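Local structure of SufC protein (Thermus thermophilus, 2D2E) at residues A[166-171]-A[197-202]; A[174-179]-A[202-207]; A[181-186]-A[207-212]. The protein is a cytoplasmic ABC-family ATPase that binds and hydrolyses ATP, probably to serve the Suf machinery of iron-sulfur cluster assembly. All coordinates share one frame; numbering follows the deposited sequence.

Interaction 1 (A[166-171]-A[197-202])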
loop_
_atom_site.group_PDB
_atom_site.type_symbol
_atom_site.label_atom_id
_atom_site.label_comp_id
_atom_site.label_asym_id
_atom_site.label_seq_id
_atom_site.Cartn_x
_atom_site.Cartn_y
_atom_site.Cartn_z
ATOM N N VAL A 166 -0.451 0.753 2.375
ATOM C CA VAL A 166 -1.465 -0.069 1.696
ATOM C C VAL A 166 -0.995 -0.038 0.255
ATOM O O VAL A 166 -0.960 1.044 -0.360
ATOM C CB VAL A 166 -2.869 0.566 1.818
ATOM C CG1 VAL A 166 -3.908 -0.277 1.035
ATOM C CG2 VAL A 166 -3.274 0.645 3.273
ATOM N N LEU A 167 -0.592 -1.195 -0.261
ATOM C CA LEU A 167 -0.049 -1.293 -1.620
ATOM C C LEU A 167 -0.895 -2.157 -2.511
ATOM O O LEU A 167 -0.936 -3.379 -2.340
ATOM C CB LEU A 167 1.355 -1.875 -1.555
ATOM C CG LEU A 167 2.218 -1.062 -0.591
ATOM C CD1 LEU A 167 3.578 -1.729 -0.482
ATOM C CD2 LEU A 167 2.345 0.376 -1.079
ATOM N N ASP A 168 -1.555 -1.533 -3.481
ATOM C CA ASP A 168 -2.423 -2.319 -4.363
ATOM C C ASP A 168 -1.617 -2.673 -5.620
ATOM O O ASP A 168 -1.275 -1.786 -6.419
ATOM C CB ASP A 168 -3.679 -1.510 -4.690
ATOM C CG ASP A 168 -4.723 -2.323 -5.459
ATOM O OD1 ASP A 168 -5.904 -1.908 -5.499
ATOM O OD2 ASP A 168 -4.358 -3.370 -6.031
ATOM N N GLU A 169 -1.300 -3.968 -5.765
ATOM C CA GLU A 169 -0.488 -4.437 -6.869
ATOM C C GLU A 169 -1.296 -5.174 -7.914
ATOM O O GLU A 169 -0.733 -5.915 -8.726
ATOM C CB GLU A 169 0.650 -5.326 -6.354
ATOM C CG GLU A 169 1.479 -4.640 -5.227
ATOM C CD GLU A 169 1.921 -3.234 -5.616
ATOM O OE1 GLU A 169 1.833 -2.311 -4.788
ATOM O OE2 GLU A 169 2.360 -3.038 -6.767
ATOM N N THR A 170 -2.615 -4.978 -7.879
ATOM C CA THR A 170 -3.476 -5.610 -8.876
ATOM C C THR A 170 -3.056 -5.131 -10.255
ATOM O O THR A 170 -3.062 -5.906 -11.204
ATOM C CB THR A 170 -4.945 -5.223 -8.668
ATOM O OG1 THR A 170 -5.357 -5.631 -7.350
ATOM C CG2 THR A 170 -5.843 -5.902 -9.702
ATOM N N ASP A 171 -2.681 -3.862 -10.372
ATOM C CA ASP A 171 -2.313 -3.345 -11.688
ATOM C C ASP A 171 -1.009 -3.912 -12.255
ATOM O O ASP A 171 -0.700 -3.699 -13.431
ATOM C CB ASP A 171 -2.301 -1.809 -11.646
ATOM C CG ASP A 171 -1.192 -1.246 -10.768
ATOM O OD1 ASP A 171 -0.643 -1.972 -9.915
ATOM O OD2 ASP A 171 -0.883 -0.048 -10.935
ATOM N N LEU A 197 -0.523 -3.719 4.115
ATOM C CA LEU A 197 -1.610 -4.514 3.547
ATOM C C LEU A 197 -1.316 -4.511 2.046
ATOM O O LEU A 197 -1.302 -3.452 1.421
ATOM C CB LEU A 197 -2.970 -3.848 3.816
ATOM C CG LEU A 197 -4.189 -4.607 3.246
ATOM C CD1 LEU A 197 -4.325 -5.974 3.911
ATOM C CD2 LEU A 197 -5.455 -3.793 3.439
ATOM N N VAL A 198 -1.086 -5.695 1.482
ATOM C CA VAL A 198 -0.806 -5.833 0.056
ATOM C C VAL A 198 -2.103 -6.342 -0.568
ATOM O O VAL A 198 -2.612 -7.423 -0.193
ATOM C CB VAL A 198 0.331 -6.849 -0.163
ATOM C CG1 VAL A 198 0.602 -7.060 -1.646
ATOM C CG2 VAL A 198 1.590 -6.353 0.530
ATOM N N ILE A 199 -2.657 -5.545 -1.484
ATOM C CA ILE A 199 -3.910 -5.890 -2.158
ATOM C C ILE A 199 -3.543 -6.505 -3.497
ATOM O O ILE A 199 -2.747 -5.948 -4.246
ATOM C CB ILE A 199 -4.779 -4.610 -2.354
ATOM C CG1 ILE A 199 -5.061 -4.012 -0.976
ATOM C CG2 ILE A 199 -6.093 -4.938 -3.099
ATOM C CD1 ILE A 199 -5.749 -2.645 -1.033
ATOM N N THR A 200 -4.118 -7.665 -3.803
ATOM C CA THR A 200 -3.759 -8.327 -5.044
ATOM C C THR A 200 -4.864 -9.292 -5.472
ATOM O O THR A 200 -5.664 -9.748 -4.643
ATOM C CB THR A 200 -2.430 -9.116 -4.807
ATOM O OG1 THR A 200 -1.983 -9.725 -6.016
ATOM C CG2 THR A 200 -2.638 -10.208 -3.772
ATOM N N HIS A 201 -4.930 -9.570 -6.773
ATOM C CA HIS A 201 -5.893 -10.542 -7.281
ATOM C C HIS A 201 -5.183 -11.890 -7.361
ATOM O O HIS A 201 -5.703 -12.915 -6.917
ATOM C CB HIS A 201 -6.378 -10.149 -8.686
ATOM C CG HIS A 201 -7.347 -11.134 -9.259
ATOM N ND1 HIS A 201 -7.026 -11.989 -10.289
ATOM C CD2 HIS A 201 -8.612 -11.449 -8.884
ATOM C CE1 HIS A 201 -8.051 -12.791 -10.530
ATOM N NE2 HIS A 201 -9.025 -12.483 -9.691
ATOM N N TYR A 202 -3.965 -11.880 -7.896
ATOM C CA TYR A 202 -3.158 -13.103 -8.020
ATOM C C TYR A 202 -2.347 -13.358 -6.766
ATOM O O TYR A 202 -1.893 -12.435 -6.100
ATOM C CB TYR A 202 -2.153 -12.987 -9.172
ATOM C CG TYR A 202 -2.802 -12.932 -10.521
ATOM C CD1 TYR A 202 -2.783 -11.754 -11.275
ATOM C CD2 TYR A 202 -3.442 -14.046 -11.049
ATOM C CE1 TYR A 202 -3.381 -11.691 -12.526
ATOM C CE2 TYR A 202 -4.058 -13.990 -12.311
ATOM C CZ TYR A 202 -4.018 -12.810 -13.037
ATOM O OH TYR A 202 -4.599 -12.752 -14.284
HETATM O O HOH W 1 -0.412 -8.754 -8.946
#

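Interaction 2 (A[174-179]-A[202-207])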
loop_
_atom_site.group_PDB
_atom_site.type_symbol
_atom_site.label_atom_id
_atom_site.label_comp_id
_atom_site.label_asym_id
_atom_site.label_seq_id
_atom_site.Cartn_x
_atom_site.Cartn_y
_atom_site.Cartn_z
ATOM N N LEU A 174 0.781 -10.317 -13.452
ATOM C CA LEU A 174 1.856 -11.293 -13.283
ATOM C C LEU A 174 3.203 -10.788 -13.800
ATOM O O LEU A 174 4.058 -11.588 -14.213
ATOM C CB LEU A 174 1.487 -12.618 -13.973
ATOM C CG LEU A 174 0.286 -13.321 -13.329
ATOM C CD1 LEU A 174 -0.036 -14.623 -14.095
ATOM C CD2 LEU A 174 0.616 -13.627 -11.855
ATOM N N ASP A 175 3.394 -9.466 -13.789
ATOM C CA ASP A 175 4.669 -8.853 -14.228
ATOM C C ASP A 175 5.636 -9.121 -13.067
ATOM O O ASP A 175 5.698 -8.352 -12.102
ATOM C CB ASP A 175 4.459 -7.349 -14.446
ATOM C CG ASP A 175 5.736 -6.605 -14.810
ATOM O OD1 ASP A 175 6.843 -7.153 -14.656
ATOM O OD2 ASP A 175 5.612 -5.438 -15.241
ATOM N N ILE A 176 6.399 -10.213 -13.164
ATOM C CA ILE A 176 7.290 -10.606 -12.079
ATOM C C ILE A 176 8.290 -9.526 -11.639
ATOM O O ILE A 176 8.532 -9.347 -10.442
ATOM C CB ILE A 176 8.037 -11.934 -12.420
ATOM C CG1 ILE A 176 7.025 -13.044 -12.758
ATOM C CG2 ILE A 176 8.931 -12.352 -11.248
ATOM C CD1 ILE A 176 5.909 -13.278 -11.710
ATOM N N ASP A 177 8.870 -8.803 -12.592
ATOM C CA ASP A 177 9.813 -7.764 -12.207
ATOM C C ASP A 177 9.158 -6.735 -11.298
ATOM O O ASP A 177 9.740 -6.344 -10.288
ATOM C CB ASP A 177 10.396 -7.052 -13.425
ATOM C CG ASP A 177 11.158 -5.791 -13.043
ATOM O OD1 ASP A 177 10.596 -4.686 -13.183
ATOM O OD2 ASP A 177 12.311 -5.909 -12.583
ATOM N N ALA A 178 7.953 -6.297 -11.657
ATOM C CA ALA A 178 7.240 -5.302 -10.862
ATOM C C ALA A 178 6.849 -5.837 -9.496
ATOM O O ALA A 178 6.923 -5.112 -8.521
ATOM C CB ALA A 178 5.995 -4.802 -11.597
ATOM N N LEU A 179 6.426 -7.095 -9.430
ATOM C CA LEU A 179 6.049 -7.664 -8.139
ATOM C C LEU A 179 7.276 -7.783 -7.250
ATOM O O LEU A 179 7.198 -7.527 -6.050
ATOM C CB LEU A 179 5.425 -9.051 -8.312
ATOM C CG LEU A 179 4.201 -9.082 -9.239
ATOM C CD1 LEU A 179 3.743 -10.529 -9.423
ATOM C CD2 LEU A 179 3.076 -8.227 -8.644
ATOM N N TYR A 202 -3.965 -11.880 -7.896
ATOM C CA TYR A 202 -3.158 -13.103 -8.020
ATOM C C TYR A 202 -2.347 -13.358 -6.766
ATOM O O TYR A 202 -1.893 -12.435 -6.100
ATOM C CB TYR A 202 -2.153 -12.987 -9.172
ATOM C CG TYR A 202 -2.802 -12.932 -10.521
ATOM C CD1 TYR A 202 -2.783 -11.754 -11.275
ATOM C CD2 TYR A 202 -3.442 -14.046 -11.049
ATOM C CE1 TYR A 202 -3.381 -11.691 -12.526
ATOM C CE2 TYR A 202 -4.058 -13.990 -12.311
ATOM C CZ TYR A 202 -4.018 -12.810 -13.037
ATOM O OH TYR A 202 -4.599 -12.752 -14.284
ATOM N N GLN A 203 -2.127 -14.629 -6.469
ATOM C CA GLN A 203 -1.327 -15.012 -5.317
ATOM C C GLN A 203 0.185 -14.796 -5.540
ATOM O O GLN A 203 0.935 -14.695 -4.579
ATOM C CB GLN A 203 -1.543 -16.512 -5.031
ATOM C CG GLN A 203 -0.751 -17.075 -3.837
ATOM C CD GLN A 203 0.648 -17.612 -4.176
ATOM O OE1 GLN A 203 1.028 -17.747 -5.334
ATOM N NE2 GLN A 203 1.404 -17.914 -3.145
ATOM N N ARG A 204 0.607 -14.719 -6.804
ATOM C CA ARG A 204 2.034 -14.610 -7.149
ATOM C C ARG A 204 2.939 -13.790 -6.241
ATOM O O ARG A 204 3.955 -14.291 -5.765
ATOM C CB ARG A 204 2.210 -14.113 -8.590
ATOM C CG ARG A 204 3.634 -14.315 -9.140
ATOM C CD ARG A 204 4.030 -15.801 -9.131
ATOM N NE ARG A 204 2.985 -16.626 -9.739
ATOM C CZ ARG A 204 2.780 -16.748 -11.048
ATOM N NH1 ARG A 204 3.562 -16.110 -11.910
ATOM N NH2 ARG A 204 1.767 -17.480 -11.491
ATOM N N ILE A 205 2.588 -12.533 -6.001
ATOM C CA ILE A 205 3.452 -11.691 -5.168
ATOM C C ILE A 205 3.703 -12.233 -3.764
ATOM O O ILE A 205 4.728 -11.908 -3.131
ATOM C CB ILE A 205 2.900 -10.233 -5.116
ATOM C CG1 ILE A 205 3.975 -9.279 -4.560
ATOM C CG2 ILE A 205 1.625 -10.172 -4.263
ATOM C CD1 ILE A 205 3.574 -7.797 -4.660
ATOM N N LEU A 206 2.784 -13.064 -3.281
ATOM C CA LEU A 206 2.897 -13.592 -1.933
ATOM C C LEU A 206 3.960 -14.665 -1.781
ATOM O O LEU A 206 4.229 -15.138 -0.668
ATOM C CB LEU A 206 1.518 -14.059 -1.445
ATOM C CG LEU A 206 0.492 -12.925 -1.522
ATOM C CD1 LEU A 206 -0.878 -13.428 -1.054
ATOM C CD2 LEU A 206 0.930 -11.744 -0.661
ATOM N N ASN A 207 4.562 -15.043 -2.901
ATOM C CA ASN A 207 5.673 -15.992 -2.862
ATOM C C ASN A 207 6.934 -15.163 -2.576
ATOM O O ASN A 207 7.960 -15.708 -2.132
ATOM C CB ASN A 207 5.810 -16.708 -4.197
ATOM C CG ASN A 207 4.663 -17.658 -4.454
ATOM O OD1 ASN A 207 4.363 -18.516 -3.623
ATOM N ND2 ASN A 207 4.010 -17.505 -5.592
#

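Interaction 3 (A[181-186]-A[207-212])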
loop_
_atom_site.group_PDB
_atom_site.type_symbol
_atom_site.label_atom_id
_atom_site.label_comp_id
_atom_site.label_asym_id
_atom_site.label_seq_id
_atom_site.Cartn_x
_atom_site.Cartn_y
_atom_site.Cartn_z
ATOM N N VAL A 181 9.972 -5.881 -7.255
ATOM C CA VAL A 181 10.414 -4.563 -6.798
ATOM C C VAL A 181 9.618 -4.184 -5.550
ATOM O O VAL A 181 10.168 -3.678 -4.559
ATOM C CB VAL A 181 10.183 -3.495 -7.869
ATOM C CG1 VAL A 181 10.164 -2.117 -7.228
ATOM C CG2 VAL A 181 11.287 -3.572 -8.919
ATOM N N VAL A 182 8.305 -4.387 -5.604
ATOM C CA VAL A 182 7.494 -4.062 -4.443
ATOM C C VAL A 182 7.859 -4.976 -3.265
ATOM O O VAL A 182 7.939 -4.525 -2.132
ATOM C CB VAL A 182 5.992 -4.138 -4.804
ATOM C CG1 VAL A 182 5.114 -3.904 -3.564
ATOM C CG2 VAL A 182 5.689 -3.058 -5.837
ATOM N N ALA A 183 8.072 -6.266 -3.518
ATOM C CA ALA A 183 8.431 -7.170 -2.421
ATOM C C ALA A 183 9.740 -6.745 -1.771
ATOM O O ALA A 183 9.880 -6.813 -0.555
ATOM C CB ALA A 183 8.541 -8.607 -2.933
ATOM N N ARG A 184 10.707 -6.317 -2.574
ATOM C CA ARG A 184 11.994 -5.902 -2.013
ATOM C C ARG A 184 11.766 -4.760 -1.043
ATOM O O ARG A 184 12.312 -4.749 0.064
ATOM C CB ARG A 184 12.949 -5.457 -3.120
ATOM C CG ARG A 184 14.279 -4.932 -2.581
ATOM C CD ARG A 184 15.320 -4.825 -3.681
ATOM N NE ARG A 184 15.595 -6.129 -4.281
ATOM C CZ ARG A 184 16.693 -6.415 -4.974
ATOM N NH1 ARG A 184 17.631 -5.492 -5.160
ATOM N NH2 ARG A 184 16.854 -7.629 -5.484
ATOM N N GLY A 185 10.918 -3.816 -1.446
ATOM C CA GLY A 185 10.625 -2.686 -0.582
ATOM C C GLY A 185 9.862 -3.088 0.674
ATOM O O GLY A 185 10.225 -2.697 1.783
ATOM N N VAL A 186 8.805 -3.880 0.521
ATOM C CA VAL A 186 8.042 -4.273 1.701
ATOM C C VAL A 186 8.901 -5.107 2.654
ATOM O O VAL A 186 8.857 -4.902 3.856
ATOM C CB VAL A 186 6.745 -5.021 1.295
ATOM C CG1 VAL A 186 6.038 -5.581 2.538
ATOM C CG2 VAL A 186 5.810 -4.047 0.581
ATOM N N ASN A 207 4.562 -15.043 -2.901
ATOM C CA ASN A 207 5.673 -15.992 -2.862
ATOM C C ASN A 207 6.934 -15.163 -2.576
ATOM O O ASN A 207 7.960 -15.708 -2.132
ATOM C CB ASN A 207 5.810 -16.708 -4.197
ATOM C CG ASN A 207 4.663 -17.658 -4.454
ATOM O OD1 ASN A 207 4.363 -18.516 -3.623
ATOM N ND2 ASN A 207 4.010 -17.505 -5.592
ATOM N N TYR A 208 6.855 -13.846 -2.817
ATOM C CA TYR A 208 7.993 -12.957 -2.564
ATOM C C TYR A 208 7.810 -12.180 -1.256
ATOM O O TYR A 208 8.785 -11.841 -0.602
ATOM C CB TYR A 208 8.231 -11.943 -3.722
ATOM C CG TYR A 208 8.091 -12.541 -5.087
ATOM C CD1 TYR A 208 7.204 -12.007 -6.016
ATOM C CD2 TYR A 208 8.812 -13.689 -5.447
ATOM C CE1 TYR A 208 7.018 -12.611 -7.271
ATOM C CE2 TYR A 208 8.635 -14.291 -6.703
ATOM C CZ TYR A 208 7.735 -13.748 -7.602
ATOM O OH TYR A 208 7.535 -14.353 -8.833
ATOM N N ILE A 209 6.553 -11.918 -0.889
ATOM C CA ILE A 209 6.230 -11.222 0.360
ATOM C C ILE A 209 5.373 -12.211 1.137
ATOM O O ILE A 209 4.179 -12.312 0.878
ATOM C CB ILE A 209 5.341 -9.955 0.148
ATOM C CG1 ILE A 209 5.954 -9.023 -0.889
ATOM C CG2 ILE A 209 5.174 -9.224 1.477
ATOM C CD1 ILE A 209 5.130 -7.739 -1.169
ATOM N N GLN A 210 5.961 -12.930 2.085
ATOM C CA GLN A 210 5.185 -13.888 2.857
ATOM C C GLN A 210 4.262 -13.137 3.840
ATOM O O GLN A 210 4.738 -12.414 4.710
ATOM C CB GLN A 210 6.129 -14.800 3.628
ATOM C CG GLN A 210 5.388 -15.721 4.580
ATOM C CD GLN A 210 6.166 -16.974 4.927
ATOM O OE1 GLN A 210 7.117 -17.337 4.232
ATOM N NE2 GLN A 210 5.774 -17.665 5.982
ATOM N N PRO A 211 2.936 -13.309 3.719
ATOM C CA PRO A 211 2.011 -12.619 4.620
ATOM C C PRO A 211 1.767 -13.351 5.945
ATOM O O PRO A 211 1.787 -14.589 5.998
ATOM C CB PRO A 211 0.727 -12.527 3.795
ATOM C CG PRO A 211 0.745 -13.841 3.027
ATOM C CD PRO A 211 2.219 -13.968 2.604
ATOM N N ASP A 212 1.562 -12.578 6.998
ATOM C CA ASP A 212 1.252 -13.133 8.312
ATOM C C ASP A 212 -0.209 -13.560 8.333
ATOM O O ASP A 212 -0.595 -14.476 9.068
ATOM C CB ASP A 212 1.493 -12.083 9.391
ATOM C CG ASP A 212 2.932 -11.688 9.468
ATOM O OD1 ASP A 212 3.779 -12.568 9.770
ATOM O OD2 ASP A 212 3.232 -10.517 9.209
#

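Interaction 1 (A[166-171]-A[197-202])
Val166, Leu167 and Asp168 pair in parallel with Leu197, Val198 and Ile199, joining the two strands of a beta-alpha-beta unit whose helix is 176-189. By family resemblance, 164-168 is the Walker B strand of an ABC ATPase, and the second strand probably leads to the switch histidine, His201. The short strands diverge by only 15°.

Backbone bonds alternate as a parallel pair requires. Leu167 gives its N to Leu197 O (2.9 Å) and receives Ile199 N on its own O (2.9 Å); Glu169 N then reaches Ile199 O at 2.9 Å, adding a third bond to the pair.

Side-chain packing gathers on the face of Val166, Asp168, Leu197 and Ile199. Val166 CG1, anti to the backbone N (chi1 177°), meets Ile199 CD1 at 3.6 Å, while the methyl CG2 of Ile199 rests against the carboxylate of Asp168, 3.8 Å from its CG. Leu167, on the other face, rests on Val182 and Val186 of the connecting helix.

Polar groups crowd the C-terminal ends. Asp168 OD2 takes Thr170 N at 3.0 Å, closing an Asx turn, and Thr170 OG1 at 2.8 Å on its syn lone pair; these two bonds restrain the carboxylate's rotation. Its OD1 bonds Ser43 OG and Thr170 OG1 meets Lys42 NZ, tying the turn to the Walker A residues seen to bind ADP and magnesium, whereas Glu169 OE2 is salt-bridged to Lys150. Further along, Thr200 OG1 donates in the carbonyl plane to a lone pair of Tyr202 O, 2.7 Å away.

Interaction 2 (A[174-179]-A[202-207])
Leu174 reaches across to Tyr202 and Arg204, a contact made by dispersion rather than by polar bonds. From its CB the chain turns so that CG stands anti to the carbonyl carbon (chi1 -65°), which brings CG over the middle of the Tyr202 ring. There it makes a CH-pi contact, 4.0 Å from the ring centroid and 11° off the normal. The branch CD2 continues over the same ring, 3.7 Å from Tyr202 CG, and wedges against Arg204, 3.7 Å from that residue's CB. CD2 also appears to lie over a face of the guanidinium, offset toward the rim, though Arg204 adopts two conformers and this part is uncertain.

Deeper in, Leu179 CB packs on Ile205 CG1 at 4.0 Å, and its CD2 touches Ile205 CD1, also at 4.0 Å. Asp175 takes the N-cap position of the helix, with a weak capping bond from Ala178 N to its OD1.

The turn holding Leu174 and Asp175 probably corresponds to the D-loop of ABC ATPases, and Tyr202 directly follows the probable switch histidine. The segment 202-207 runs between the start of helix 176-189 and helix 228-237; Tyr202 and Gln203 touch the latter, while Leu206 reaches strand 31-35.

Interaction 3 (A[181-186]-A[207-212])
Val182 brushes Ile209 only lightly, its carbonyl O lying 4.4 Å from Ile209 CD1. One residue on, Ala183 points its CB toward the loop, where it meets Ile209 CG1 at 3.3 Å, tighter than usual van der Waals contact, and Tyr208 CB at 3.4 Å. The small methyl lets the isoleucine come up to the helix backbone: Ile209 CD1 lies 3.6 Å from Ala183 CA. Meanwhile the Tyr208 side chain heads back along the helix to touch Ile176, Leu179 and Lys180.

A turn later, Val186 meets the same isoleucine, the two side chains crossing at about a right angle. Its CG1 touches Ile209 CG2 at 3.9 Å and its CB lies 4.0 Å from Ile209 CD1. Ile209 CG1 is anti to the carbonyl carbon (chi1 -53°), which carries it to Ala183, while CG2, anti to the backbone N, meets Val186. An alanine in place of this isoleucine, lacking CG1, CG2 and CD1, would probably leave a gap between Ala183 and Val186.

Just past the segment, Asn187 ND2 bonds Tyr208 O. Val186 and Ile209 also both touch Val31 of the central strand. This is plain alpha/beta packing, away from the nucleotide site: a crossover helix of the P-loop NTPase fold seated against the connection into the next strand, 213-218.

The three contacts show how a beta-alpha-beta unit and the loop that follows it are packed together. Along the chain come 166-171, 174-179 and 181-186, then 197-202, 202-207 and 207-212, so every first segment precedes every second one. Interaction 1 lies in the mixed sheet, and interactions 2 and 3 lie in turn on helix 176-189; their centres are 9 to 11 Å apart. Interactions 1 and 2 share Tyr202, and 2 and 3 share Asn207. Side chains bridge them: Glu169 CG meets Ile205 CD1 at 3.8 Å, and Val198 CG2 meets Ile209 CD1 at 4.2 Å. The sheet end beside the nucleotide-binding residues is thus joined through helix 176-189 and loop 202-212 to interaction 3, away from that site.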